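Local coordinates for NAD(P)H-flavin oxidoreductase (Agrobacterium tumefaciens str. C58, PDB 2FRE), which probably uses NAD(P)H to reduce its bound flavin mononucleotide, as a member of the nitroreductase family, at residues D19-R24 and E178-R183; W55-A60 and L89-R94; T109-A114 and G152-A157. All coordinates share one frame; numbering follows the deposited sequence.

Interaction 1: D19-R24 and E178-R183; sequences DRWSPR and EVPSKR. With FMN (flavin mononucleotide), chain C.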
loop_
_atom_site.group_PDB
_atom_site.type_symbol
_atom_site.label_atom_id
_atom_site.label_comp_id
_atom_site.label_asym_id
_atom_site.label_seq_id
_atom_site.Cartn_x
_atom_site.Cartn_y
_atom_site.Cartn_z
ATOM N N ASP A 19 -1.389 14.947 5.543
ATOM C CA ASP A 19 -2.605 15.570 4.989
ATOM C C ASP A 19 -3.604 14.550 4.489
ATOM O O ASP A 19 -4.804 14.818 4.511
ATOM C CB ASP A 19 -2.252 16.556 3.866
ATOM C CG ASP A 19 -1.563 17.780 4.392
ATOM O OD1 ASP A 19 -1.716 18.087 5.589
ATOM O OD2 ASP A 19 -0.869 18.439 3.620
ATOM N N ARG A 20 -3.128 13.387 4.040
ATOM C CA ARG A 20 -4.058 12.311 3.667
ATOM C C ARG A 20 -4.728 11.734 4.910
ATOM O O ARG A 20 -4.045 11.285 5.819
ATOM C CB ARG A 20 -3.345 11.185 2.949
ATOM C CG ARG A 20 -4.244 10.021 2.541
ATOM C CD ARG A 20 -3.597 8.699 2.730
ATOM N NE ARG A 20 -3.098 8.453 4.080
ATOM C CZ ARG A 20 -3.844 8.140 5.131
ATOM N NH1 ARG A 20 -5.163 8.053 5.039
ATOM N NH2 ARG A 20 -3.251 7.940 6.303
ATOM N N TRP A 21 -6.058 11.710 4.931
ATOM C CA TRP A 21 -6.781 11.122 6.057
ATOM C C TRP A 21 -8.160 10.662 5.652
ATOM O O TRP A 21 -8.558 10.834 4.510
ATOM C CB TRP A 21 -6.854 12.069 7.257
ATOM C CG TRP A 21 -7.764 13.244 7.148
ATOM C CD1 TRP A 21 -7.640 14.297 6.296
ATOM C CD2 TRP A 21 -8.879 13.541 7.988
ATOM N NE1 TRP A 21 -8.619 15.221 6.527
ATOM C CE2 TRP A 21 -9.404 14.781 7.564
ATOM C CE3 TRP A 21 -9.498 12.873 9.051
ATOM C CZ2 TRP A 21 -10.489 15.371 8.178
ATOM C CZ3 TRP A 21 -10.590 13.456 9.654
ATOM C CH2 TRP A 21 -11.083 14.689 9.213
ATOM N N SER A 22 -8.868 10.035 6.587
ATOM C CA SER A 22 -10.090 9.306 6.252
ATOM C C SER A 22 -11.269 9.844 7.074
ATOM O O SER A 22 -11.693 9.246 8.051
ATOM C CB SER A 22 -9.861 7.804 6.427
ATOM O OG SER A 22 -8.721 7.391 5.650
ATOM N N PRO A 23 -11.823 10.989 6.651
ATOM C CA PRO A 23 -13.006 11.507 7.297
ATOM C C PRO A 23 -14.251 10.752 6.850
ATOM O O PRO A 23 -14.174 9.888 5.973
ATOM C CB PRO A 23 -13.066 12.953 6.805
ATOM C CG PRO A 23 -12.492 12.873 5.432
ATOM C CD PRO A 23 -11.374 11.864 5.553
ATOM N N ARG A 24 -15.387 11.104 7.445
ATOM C CA ARG A 24 -16.669 10.464 7.146
ATOM C C ARG A 24 -17.732 11.441 6.633
ATOM O O ARG A 24 -18.769 10.987 6.146
ATOM C CB ARG A 24 -17.206 9.737 8.395
ATOM C CG ARG A 24 -16.349 8.567 8.797
ATOM C CD ARG A 24 -16.852 7.835 9.989
ATOM N NE ARG A 24 -15.907 6.779 10.301
ATOM C CZ ARG A 24 -14.803 6.930 11.028
ATOM N NH1 ARG A 24 -14.525 8.092 11.602
ATOM N NH2 ARG A 24 -13.983 5.901 11.204
ATOM N N GLU A 178 -14.435 12.868 13.863
ATOM C CA GLU A 178 -14.023 13.510 12.643
ATOM C C GLU A 178 -12.762 14.347 12.904
ATOM O O GLU A 178 -12.781 15.559 12.818
ATOM C CB GLU A 178 -15.185 14.338 12.088
ATOM C CG GLU A 178 -14.993 14.814 10.690
ATOM C CD GLU A 178 -15.332 13.775 9.608
ATOM O OE1 GLU A 178 -15.229 12.530 9.831
ATOM O OE2 GLU A 178 -15.666 14.238 8.503
ATOM N N VAL A 179 -11.657 13.672 13.208
ATOM C CA VAL A 179 -10.402 14.345 13.536
ATOM C C VAL A 179 -9.275 13.413 13.105
ATOM O O VAL A 179 -9.402 12.192 13.253
ATOM C CB VAL A 179 -10.323 14.723 15.040
ATOM C CG1 VAL A 179 -10.328 13.495 15.914
ATOM C CG2 VAL A 179 -9.082 15.541 15.330
ATOM N N PRO A 180 -8.206 13.955 12.489
ATOM C CA PRO A 180 -7.205 13.021 11.981
ATOM C C PRO A 180 -6.569 12.189 13.102
ATOM O O PRO A 180 -6.170 12.721 14.155
ATOM C CB PRO A 180 -6.195 13.937 11.267
ATOM C CG PRO A 180 -7.036 15.143 10.916
ATOM C CD PRO A 180 -7.865 15.340 12.137
ATOM N N SER A 181 -6.515 10.882 12.864
ATOM C CA SER A 181 -5.940 9.948 13.801
ATOM C C SER A 181 -4.447 10.177 13.997
ATOM O O SER A 181 -3.759 10.783 13.153
ATOM C CB SER A 181 -6.171 8.520 13.294
ATOM O OG SER A 181 -5.658 8.396 11.979
ATOM N N LYS A 182 -3.956 9.657 15.112
ATOM C CA LYS A 182 -2.529 9.664 15.433
ATOM C C LYS A 182 -1.875 8.297 15.169
ATOM O O LYS A 182 -2.535 7.334 14.736
ATOM C CB LYS A 182 -2.330 10.042 16.917
ATOM C CG LYS A 182 -3.022 11.301 17.348
ATOM C CD LYS A 182 -2.579 12.557 16.599
ATOM C CE LYS A 182 -3.080 13.821 17.339
ATOM N NZ LYS A 182 -2.576 15.165 16.851
ATOM N N ARG A 183 -0.570 8.222 15.418
ATOM C CA ARG A 183 0.193 6.963 15.250
ATOM C C ARG A 183 1.066 6.747 16.456
ATOM O O ARG A 183 1.324 7.683 17.224
ATOM C CB ARG A 183 1.066 7.018 13.997
ATOM C CG ARG A 183 0.306 7.119 12.710
ATOM C CD ARG A 183 -0.517 5.886 12.354
ATOM N NE ARG A 183 -1.146 6.118 11.055
ATOM C CZ ARG A 183 -2.262 6.821 10.858
ATOM N NH1 ARG A 183 -2.974 7.286 11.862
ATOM N NH2 ARG A 183 -2.707 7.002 9.637
HETATM N N1 FMN C . -13.150 3.078 8.963
HETATM C C2 FMN C . -14.495 2.914 9.294
HETATM O O2 FMN C . -15.134 3.859 9.768
HETATM N N3 FMN C . -15.120 1.692 9.117
HETATM C C4 FMN C . -14.455 0.614 8.597
HETATM O O4 FMN C . -15.104 -0.391 8.244
HETATM C C4A FMN C . -13.095 0.785 8.260
HETATM N N5 FMN C . -12.377 -0.275 7.734
HETATM C C5A FMN C . -11.066 -0.071 7.338
HETATM C C6 FMN C . -10.366 -1.126 6.778
HETATM C C7 FMN C . -9.060 -0.961 6.364
HETATM C C7M FMN C . -8.584 -1.950 5.336
HETATM C C8 FMN C . -8.415 0.269 6.525
HETATM C C8M FMN C . -7.261 0.646 5.626
HETATM C C9 FMN C . -9.107 1.333 7.089
HETATM C C9A FMN C . -10.435 1.155 7.519
HETATM N N10 FMN C . -11.124 2.202 8.094
HETATM C C10 FMN C . -12.457 2.018 8.443
HETATM C "C1'" FMN C . -10.451 3.517 8.396
HETATM C "C2'" FMN C . -9.297 3.438 9.393
HETATM O "O2'" FMN C . -9.753 3.397 10.741
HETATM C "C3'" FMN C . -8.342 4.608 9.169
HETATM O "O3'" FMN C . -7.743 4.497 7.884
HETATM C "C4'" FMN C . -7.290 4.677 10.270
HETATM O "O4'" FMN C . -7.896 4.975 11.517
HETATM C "C5'" FMN C . -6.193 5.699 9.996
HETATM O "O5'" FMN C . -6.734 7.005 9.876
HETATM P P FMN C . -6.482 7.894 8.558
HETATM O O1P FMN C . -5.010 8.272 8.574
HETATM O O2P FMN C . -6.770 7.058 7.322
HETATM O O3P FMN C . -7.406 9.078 8.655
HETATM O O HOH W 1 -11.083 10.383 10.861
HETATM O O HOH W 2 -15.978 10.664 11.666
#

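Interaction 2: W55-A60 and L89-R94; sequences WRFVYA and LFVISR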
loop_
_atom_site.group_PDB
_atom_site.type_symbol
_atom_site.label_atom_id
_atom_site.label_comp_id
_atom_site.label_asym_id
_atom_site.label_seq_id
_atom_site.Cartn_x
_atom_site.Cartn_y
_atom_site.Cartn_z
ATOM N N TRP A 55 -4.410 -6.651 -8.279
ATOM C CA TRP A 55 -5.574 -5.835 -7.914
ATOM C C TRP A 55 -6.653 -5.751 -8.996
ATOM O O TRP A 55 -6.365 -5.726 -10.197
ATOM C CB TRP A 55 -5.142 -4.404 -7.571
ATOM C CG TRP A 55 -4.106 -3.862 -8.531
ATOM C CD1 TRP A 55 -4.301 -3.422 -9.804
ATOM C CD2 TRP A 55 -2.703 -3.761 -8.281
ATOM N NE1 TRP A 55 -3.104 -3.059 -10.366
ATOM C CE2 TRP A 55 -2.106 -3.250 -9.444
ATOM C CE3 TRP A 55 -1.893 -4.077 -7.187
ATOM C CZ2 TRP A 55 -0.743 -2.996 -9.528
ATOM C CZ3 TRP A 55 -0.558 -3.839 -7.271
ATOM C CH2 TRP A 55 0.017 -3.314 -8.443
ATOM N N ARG A 56 -7.901 -5.686 -8.541
ATOM C CA ARG A 56 -9.031 -5.318 -9.363
ATOM C C ARG A 56 -9.890 -4.328 -8.572
ATOM O O ARG A 56 -9.886 -4.334 -7.332
ATOM C CB ARG A 56 -9.875 -6.540 -9.726
ATOM C CG ARG A 56 -9.113 -7.666 -10.384
ATOM C CD ARG A 56 -8.675 -7.335 -11.801
ATOM N NE ARG A 56 -8.126 -8.518 -12.454
ATOM C CZ ARG A 56 -6.844 -8.911 -12.374
ATOM N NH1 ARG A 56 -5.941 -8.226 -11.681
ATOM N NH2 ARG A 56 -6.455 -10.010 -12.998
ATOM N N PHE A 57 -10.626 -3.490 -9.302
ATOM C CA PHE A 57 -11.530 -2.482 -8.704
ATOM C C PHE A 57 -12.920 -2.556 -9.343
ATOM O O PHE A 57 -13.062 -2.451 -10.571
ATOM C CB PHE A 57 -10.966 -1.084 -8.903
ATOM C CG PHE A 57 -9.516 -0.987 -8.571
ATOM C CD1 PHE A 57 -9.103 -0.922 -7.258
ATOM C CD2 PHE A 57 -8.554 -0.989 -9.578
ATOM C CE1 PHE A 57 -7.763 -0.861 -6.943
ATOM C CE2 PHE A 57 -7.195 -0.950 -9.256
ATOM C CZ PHE A 57 -6.811 -0.877 -7.938
ATOM N N VAL A 58 -13.943 -2.723 -8.514
ATOM C CA VAL A 58 -15.326 -2.670 -8.993
ATOM C C VAL A 58 -15.964 -1.438 -8.342
ATOM O O VAL A 58 -16.008 -1.319 -7.122
ATOM C CB VAL A 58 -16.075 -3.969 -8.675
ATOM C CG1 VAL A 58 -17.481 -3.956 -9.239
ATOM C CG2 VAL A 58 -15.283 -5.154 -9.259
ATOM N N TYR A 59 -16.404 -0.506 -9.175
ATOM C CA TYR A 59 -16.814 0.808 -8.706
ATOM C C TYR A 59 -18.189 1.257 -9.201
ATOM O O TYR A 59 -18.699 0.780 -10.220
ATOM C CB TYR A 59 -15.747 1.841 -9.094
ATOM C CG TYR A 59 -15.611 2.081 -10.586
ATOM C CD1 TYR A 59 -16.429 3.001 -11.242
ATOM C CD2 TYR A 59 -14.675 1.378 -11.339
ATOM C CE1 TYR A 59 -16.302 3.223 -12.616
ATOM C CE2 TYR A 59 -14.541 1.593 -12.693
ATOM C CZ TYR A 59 -15.364 2.512 -13.323
ATOM O OH TYR A 59 -15.206 2.722 -14.668
ATOM N N ALA A 60 -18.760 2.202 -8.458
ATOM C CA ALA A 60 -20.029 2.842 -8.793
ATOM C C ALA A 60 -20.002 4.316 -8.364
ATOM O O ALA A 60 -19.530 4.641 -7.272
ATOM C CB ALA A 60 -21.171 2.116 -8.117
ATOM N N LEU A 89 -16.422 1.823 -4.089
ATOM C CA LEU A 89 -15.799 0.756 -4.828
ATOM C C LEU A 89 -15.240 -0.312 -3.895
ATOM O O LEU A 89 -15.067 -0.078 -2.704
ATOM C CB LEU A 89 -14.685 1.316 -5.734
ATOM C CG LEU A 89 -13.463 1.981 -5.083
ATOM C CD1 LEU A 89 -12.396 0.971 -4.663
ATOM C CD2 LEU A 89 -12.832 2.979 -6.056
ATOM N N PHE A 90 -14.963 -1.479 -4.460
ATOM C CA PHE A 90 -14.342 -2.562 -3.726
ATOM C C PHE A 90 -12.993 -2.895 -4.355
ATOM O O PHE A 90 -12.845 -3.011 -5.589
ATOM C CB PHE A 90 -15.297 -3.762 -3.612
ATOM C CG PHE A 90 -16.566 -3.418 -2.901
ATOM C CD1 PHE A 90 -16.602 -3.367 -1.499
ATOM C CD2 PHE A 90 -17.694 -3.055 -3.612
ATOM C CE1 PHE A 90 -17.765 -3.000 -0.832
ATOM C CE2 PHE A 90 -18.859 -2.674 -2.961
ATOM C CZ PHE A 90 -18.898 -2.638 -1.561
ATOM N N VAL A 91 -12.000 -2.999 -3.484
ATOM C CA VAL A 91 -10.677 -3.411 -3.870
ATOM C C VAL A 91 -10.583 -4.929 -3.714
ATOM O O VAL A 91 -10.825 -5.479 -2.654
ATOM C CB VAL A 91 -9.576 -2.737 -3.043
ATOM C CG1 VAL A 91 -8.215 -3.223 -3.526
ATOM C CG2 VAL A 91 -9.675 -1.227 -3.126
ATOM N N ILE A 92 -10.251 -5.579 -4.814
ATOM C CA ILE A 92 -10.262 -7.018 -4.929
ATOM C C ILE A 92 -8.867 -7.437 -5.342
ATOM O O ILE A 92 -8.146 -6.636 -5.937
ATOM C CB ILE A 92 -11.281 -7.412 -6.016
ATOM C CG1 ILE A 92 -12.682 -7.066 -5.535
ATOM C CG2 ILE A 92 -11.190 -8.891 -6.399
ATOM C CD1 ILE A 92 -13.531 -6.592 -6.633
ATOM N N SER A 93 -8.477 -8.670 -5.043
ATOM C CA SER A 93 -7.206 -9.198 -5.565
ATOM C C SER A 93 -7.306 -10.659 -5.975
ATOM O O SER A 93 -8.012 -11.446 -5.346
ATOM C CB SER A 93 -6.074 -9.034 -4.552
ATOM O OG SER A 93 -6.289 -9.846 -3.417
ATOM N N ARG A 94 -6.556 -11.004 -7.010
ATOM C CA ARG A 94 -6.443 -12.393 -7.489
ATOM C C ARG A 94 -5.511 -13.134 -6.533
ATOM O O ARG A 94 -4.372 -12.727 -6.362
ATOM C CB ARG A 94 -5.892 -12.412 -8.917
ATOM C CG ARG A 94 -6.080 -13.738 -9.642
ATOM C CD ARG A 94 -5.527 -13.733 -11.059
ATOM N NE ARG A 94 -6.330 -14.618 -11.912
ATOM C CZ ARG A 94 -6.854 -14.305 -13.101
ATOM N NH1 ARG A 94 -6.656 -13.120 -13.664
ATOM N NH2 ARG A 94 -7.575 -15.210 -13.745
#

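Interaction 3: T109-A114 and G152-A157; sequences THSFDA and GFKVEA. With FMN (flavin mononucleotide), chain D.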
loop_
_atom_site.group_PDB
_atom_site.type_symbol
_atom_site.label_atom_id
_atom_site.label_comp_id
_atom_site.label_asym_id
_atom_site.label_seq_id
_atom_site.Cartn_x
_atom_site.Cartn_y
_atom_site.Cartn_z
ATOM N N THR A 109 1.870 -12.644 -2.203
ATOM C CA THR A 109 1.870 -11.188 -1.988
ATOM C C THR A 109 0.619 -10.437 -2.456
ATOM O O THR A 109 0.587 -9.188 -2.395
ATOM C CB THR A 109 3.072 -10.553 -2.719
ATOM O OG1 THR A 109 2.902 -10.714 -4.131
ATOM C CG2 THR A 109 4.379 -11.213 -2.273
ATOM N N HIS A 110 -0.406 -11.148 -2.935
ATOM C CA HIS A 110 -1.549 -10.459 -3.583
ATOM C C HIS A 110 -2.261 -9.412 -2.707
ATOM O O HIS A 110 -2.645 -8.357 -3.194
ATOM C CB HIS A 110 -2.561 -11.459 -4.172
ATOM C CG HIS A 110 -3.339 -12.231 -3.156
ATOM N ND1 HIS A 110 -2.854 -13.375 -2.553
ATOM C CD2 HIS A 110 -4.587 -12.047 -2.664
ATOM C CE1 HIS A 110 -3.762 -13.844 -1.720
ATOM N NE2 HIS A 110 -4.823 -13.063 -1.772
ATOM N N SER A 111 -2.414 -9.684 -1.417
ATOM C CA SER A 111 -3.081 -8.750 -0.528
ATOM C C SER A 111 -2.179 -7.561 -0.196
ATOM O O SER A 111 -2.612 -6.409 -0.173
ATOM C CB SER A 111 -3.539 -9.474 0.751
ATOM O OG SER A 111 -4.538 -10.437 0.421
ATOM N N PHE A 112 -0.921 -7.862 0.056
ATOM C CA PHE A 112 0.111 -6.861 0.238
ATOM C C PHE A 112 0.151 -5.901 -0.965
ATOM O O PHE A 112 0.129 -4.649 -0.829
ATOM C CB PHE A 112 1.438 -7.606 0.480
ATOM C CG PHE A 112 2.629 -6.709 0.733
ATOM C CD1 PHE A 112 2.862 -6.208 1.985
ATOM C CD2 PHE A 112 3.523 -6.398 -0.293
ATOM C CE1 PHE A 112 3.984 -5.415 2.237
ATOM C CE2 PHE A 112 4.625 -5.590 -0.050
ATOM C CZ PHE A 112 4.847 -5.096 1.217
ATOM N N ASP A 113 0.195 -6.483 -2.159
ATOM C CA ASP A 113 0.308 -5.710 -3.376
ATOM C C ASP A 113 -0.957 -4.858 -3.615
ATOM O O ASP A 113 -0.878 -3.702 -3.983
ATOM C CB ASP A 113 0.564 -6.657 -4.562
ATOM C CG ASP A 113 2.024 -7.201 -4.614
ATOM O OD1 ASP A 113 2.947 -6.608 -4.011
ATOM O OD2 ASP A 113 2.250 -8.230 -5.299
ATOM N N ALA A 114 -2.117 -5.431 -3.361
ATOM C CA ALA A 114 -3.391 -4.704 -3.374
ATOM C C ALA A 114 -3.389 -3.480 -2.428
ATOM O O ALA A 114 -3.938 -2.441 -2.762
ATOM C CB ALA A 114 -4.546 -5.658 -3.031
ATOM N N GLY A 152 -11.279 -17.434 -6.878
ATOM C CA GLY A 152 -9.859 -17.139 -6.818
ATOM C C GLY A 152 -9.579 -15.654 -6.748
ATOM O O GLY A 152 -8.440 -15.247 -6.914
ATOM N N PHE A 153 -10.625 -14.849 -6.545
ATOM C CA PHE A 153 -10.470 -13.420 -6.278
ATOM C C PHE A 153 -10.993 -13.100 -4.892
ATOM O O PHE A 153 -12.090 -13.520 -4.531
ATOM C CB PHE A 153 -11.209 -12.599 -7.332
ATOM C CG PHE A 153 -10.513 -12.580 -8.666
ATOM C CD1 PHE A 153 -9.658 -11.535 -8.990
ATOM C CD2 PHE A 153 -10.694 -13.606 -9.574
ATOM C CE1 PHE A 153 -8.996 -11.501 -10.187
ATOM C CE2 PHE A 153 -10.030 -13.589 -10.788
ATOM C CZ PHE A 153 -9.178 -12.522 -11.096
ATOM N N LYS A 154 -10.208 -12.340 -4.141
ATOM C CA LYS A 154 -10.490 -11.987 -2.761
ATOM C C LYS A 154 -10.935 -10.518 -2.637
ATOM O O LYS A 154 -10.349 -9.625 -3.264
ATOM C CB LYS A 154 -9.233 -12.231 -1.924
ATOM C CG LYS A 154 -9.283 -11.687 -0.524
ATOM C CD LYS A 154 -8.078 -12.098 0.293
ATOM C CE LYS A 154 -7.866 -11.231 1.508
ATOM N NZ LYS A 154 -9.108 -10.539 1.947
ATOM N N VAL A 155 -11.960 -10.284 -1.821
ATOM C CA VAL A 155 -12.391 -8.938 -1.478
ATOM C C VAL A 155 -11.488 -8.443 -0.342
ATOM O O VAL A 155 -11.477 -9.011 0.741
ATOM C CB VAL A 155 -13.879 -8.899 -1.048
ATOM C CG1 VAL A 155 -14.305 -7.467 -0.726
ATOM C CG2 VAL A 155 -14.776 -9.499 -2.144
ATOM N N GLU A 156 -10.704 -7.418 -0.616
ATOM C CA GLU A 156 -9.787 -6.853 0.355
ATOM C C GLU A 156 -10.464 -5.796 1.200
ATOM O O GLU A 156 -10.379 -5.842 2.424
ATOM C CB GLU A 156 -8.583 -6.211 -0.351
ATOM C CG GLU A 156 -7.759 -7.186 -1.209
ATOM C CD GLU A 156 -7.032 -8.229 -0.390
ATOM O OE1 GLU A 156 -6.951 -8.067 0.848
ATOM O OE2 GLU A 156 -6.517 -9.200 -0.975
ATOM N N ALA A 157 -11.109 -4.825 0.553
ATOM C CA ALA A 157 -11.714 -3.706 1.270
ATOM C C ALA A 157 -12.697 -2.913 0.409
ATOM O O ALA A 157 -12.627 -2.940 -0.815
ATOM C CB ALA A 157 -10.622 -2.781 1.800
HETATM N N1 FMN D . 12.147 -7.542 -7.877
HETATM C C2 FMN D . 13.204 -8.440 -7.971
HETATM O O2 FMN D . 14.137 -8.137 -8.708
HETATM N N3 FMN D . 13.236 -9.577 -7.209
HETATM C C4 FMN D . 12.191 -9.878 -6.364
HETATM O O4 FMN D . 12.332 -10.742 -5.487
HETATM C C4A FMN D . 11.121 -8.987 -6.292
HETATM N N5 FMN D . 10.053 -9.249 -5.456
HETATM C C5A FMN D . 9.032 -8.327 -5.329
HETATM C C6 FMN D . 7.988 -8.577 -4.450
HETATM C C7 FMN D . 6.945 -7.655 -4.295
HETATM C C7M FMN D . 6.170 -7.748 -3.010
HETATM C C8 FMN D . 6.951 -6.467 -5.024
HETATM C C8M FMN D . 6.223 -5.234 -4.507
HETATM C C9 FMN D . 7.986 -6.233 -5.912
HETATM C C9A FMN D . 9.019 -7.164 -6.068
HETATM N N10 FMN D . 10.039 -6.911 -6.960
HETATM C C10 FMN D . 11.102 -7.818 -7.042
HETATM C "C1'" FMN D . 9.886 -5.852 -8.017
HETATM C "C2'" FMN D . 8.663 -5.886 -8.941
HETATM O "O2'" FMN D . 8.902 -6.763 -10.054
HETATM C "C3'" FMN D . 8.382 -4.483 -9.478
HETATM O "O3'" FMN D . 8.025 -3.636 -8.400
HETATM C "C4'" FMN D . 7.292 -4.492 -10.577
HETATM O "O4'" FMN D . 7.775 -5.133 -11.759
HETATM C "C5'" FMN D . 6.812 -3.117 -10.972
HETATM O "O5'" FMN D . 7.896 -2.310 -11.324
HETATM P P FMN D . 8.202 -0.890 -10.645
HETATM O O1P FMN D . 7.170 0.104 -11.060
HETATM O O2P FMN D . 8.187 -1.098 -9.156
HETATM O O3P FMN D . 9.523 -0.390 -11.150
#

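Interaction 1: D19-R24 and E178-R183
The FMN pocket draws its hold on the phosphate and one flavin carbonyl partly from D19-R24 and E178-R183, two loops that meet where Trp21 packs on Pro180 and Arg20 lies beside Arg183. Pro180 CG sits over one face of the indole, 3.9 Å from the centroid of the six-membered ring of Trp21, a CH-pi contact. Pro23 CD covers the opposite face, so the indole is sandwiched between a proline of its own loop and one of the other, whose rigid rings lie well on a flat surface. Trp21 CG itself lies between the backbone N and the carbonyl carbon (chi1 73°). Farther on, Glu178 OE1 accepts the backbone N-H of Arg24 at 2.8 Å through its syn lone pair, while OE2 bonds to the next amide, that of Ala25. A water links Glu178 OE1 to Arg24 NH1, and Arg24 NH2 reaches the flavin carbonyl O2 at 2.7 Å.

The phosphate lies at the other end. Arg20 NH1 gives FMN O2P an almost straight bond (3.0 Å, 171°), and its NH2 bonds to O1P. Arg183 NH2 meets that same O1P at 2.8 Å, its guanidinium turned 40° from that of Arg20. Ser22 OG donates to O2P and Ser181 OG to the ester oxygen O5'. Both arginine NH2 groups also donate to Trp45 O of the second subunit. Only 3.5 Å separates Arg20 NH2 from Arg183 NH2, a spacing of like charges that the shared phosphate oxygen and the foreign carbonyl probably make tolerable; in return, the paired cations should stabilise the phosphate as an anion.

Interaction 2: W55-A60 and L89-R94
Val58 and Ile92 make the tightest fit between strands W55-A60 and L89-R94. They are not paired directly but are diagonal neighbours, and Ile92 crosses Val58 obliquely, its CD1 abutting Val58 CG2 at 3.5 Å, closer than carbons usually come. A chi2 of 144°, short of fully anti, places that methyl beside the valine and is consistent with some strain in the tight fit. Arg56, the direct partner of Ile92, touches Ile92 CB with its own CB.

The other face carries Phe57 and Val91, which point the same way and lie side by side: the forked valine presents CG1 to Phe57 CE1 and CG2 to CD1, both at 4.2 Å, a branched bump set obliquely against the CD1-CE1 part of the ring. Beyond them the strands draw in, Tyr59 CB reaching Leu89 CB at 3.6 Å, while the tyrosine ring leads away to Leu36 and Leu40 of helix 33-44.

This antiparallel pair belongs to the central sheet of the alpha+beta fold of the nitroreductase family, and the sheet continues across the dimer because Phe57, Val58 and Tyr59 also pair in parallel with a strand of the second subunit. Four backbone bonds join the two strands here, among them Arg56 N to Ile92 O at 2.8 Å and Phe90 N to Val58 O at 2.9 Å.

At one end the arginines Arg56 and Arg94 bring their edges together, NH2 to NH1, at 3.2 Å with guanidinium planes 69° apart. No bond joins these two donors, and Lys198 of the second subunit brings a further like charge close to Arg56 NE. Arg56 is steadied instead by its NH1, which donates to Trp55 O at 2.9 Å, the oxygen lying in the guanidinium plane.

Interaction 3: T109-A114 and G152-A157
Glu156, on strand 153-157, reaches across to Ser111 and Ala114 on the helix that begins at His110. From CB the chain turns so that CG lies anti to the carbonyl carbon (chi1 -60°), and there CG rests against Ala114 CB at 4.0 Å, a small methyl that lets the strand come close. A second bend, at chi2, carries CD toward Ser111, whose OG is 3.4 Å away. The two oxygens at the tip take different partners. OE2 accepts Ser111 OG at 2.7 Å on its syn side, 18° out of the carboxylate plane, and is also hydrogen-bonded to Ser93 OG of strand 87-98. OE1 faces Lys154 NZ in a salt bridge of 3.5 Å along its own strand. His110 comes in beside this group, CD2 3.8 Å from Glu156 OE2, while Lys154 CD lies at the edge of the imidazole.

Two successive residues, Glu156 and Ala157, sit opposite the single Val91, which makes a classic beta bulge. On the helix, Thr109, Phe112 and Asp113 line an FMN pocket: Thr109 OG1 donates to Asp113 OD2, and Asp113 OD1 lies 3.6 Å from the flavin methyl C7M.

With two hydroxyls on one oxygen and a lysine near the other, the buried Glu156 carboxylate is probably held as an anion, and its bonds to Ser111 and Ser93 tie the start of the helix to two strands of the sheet.

Interactions 2 and 3 are neighbours, their centres about 9 Å apart, and share the central sheet: strand 87-98 belongs to interaction 2 and lies beside strand 153-162 of interaction 3. Interaction 1 sits on the opposite side of the chain's centre, its centre about 23 Å from that of interaction 2, and joins two loops. Their chemistry follows their places. The buried strand pair relies on backbone bonds and interlocking apolar side chains; the partly buried helix-to-sheet contact relies on one carboxylate and its hydroxyl partners; the partly buried loop contact combines indole-proline packing and a carboxylate-amide bond with arginines round the ligand phosphate. Interactions 1 and 3 border different FMN molecules, and all three reach the second subunit.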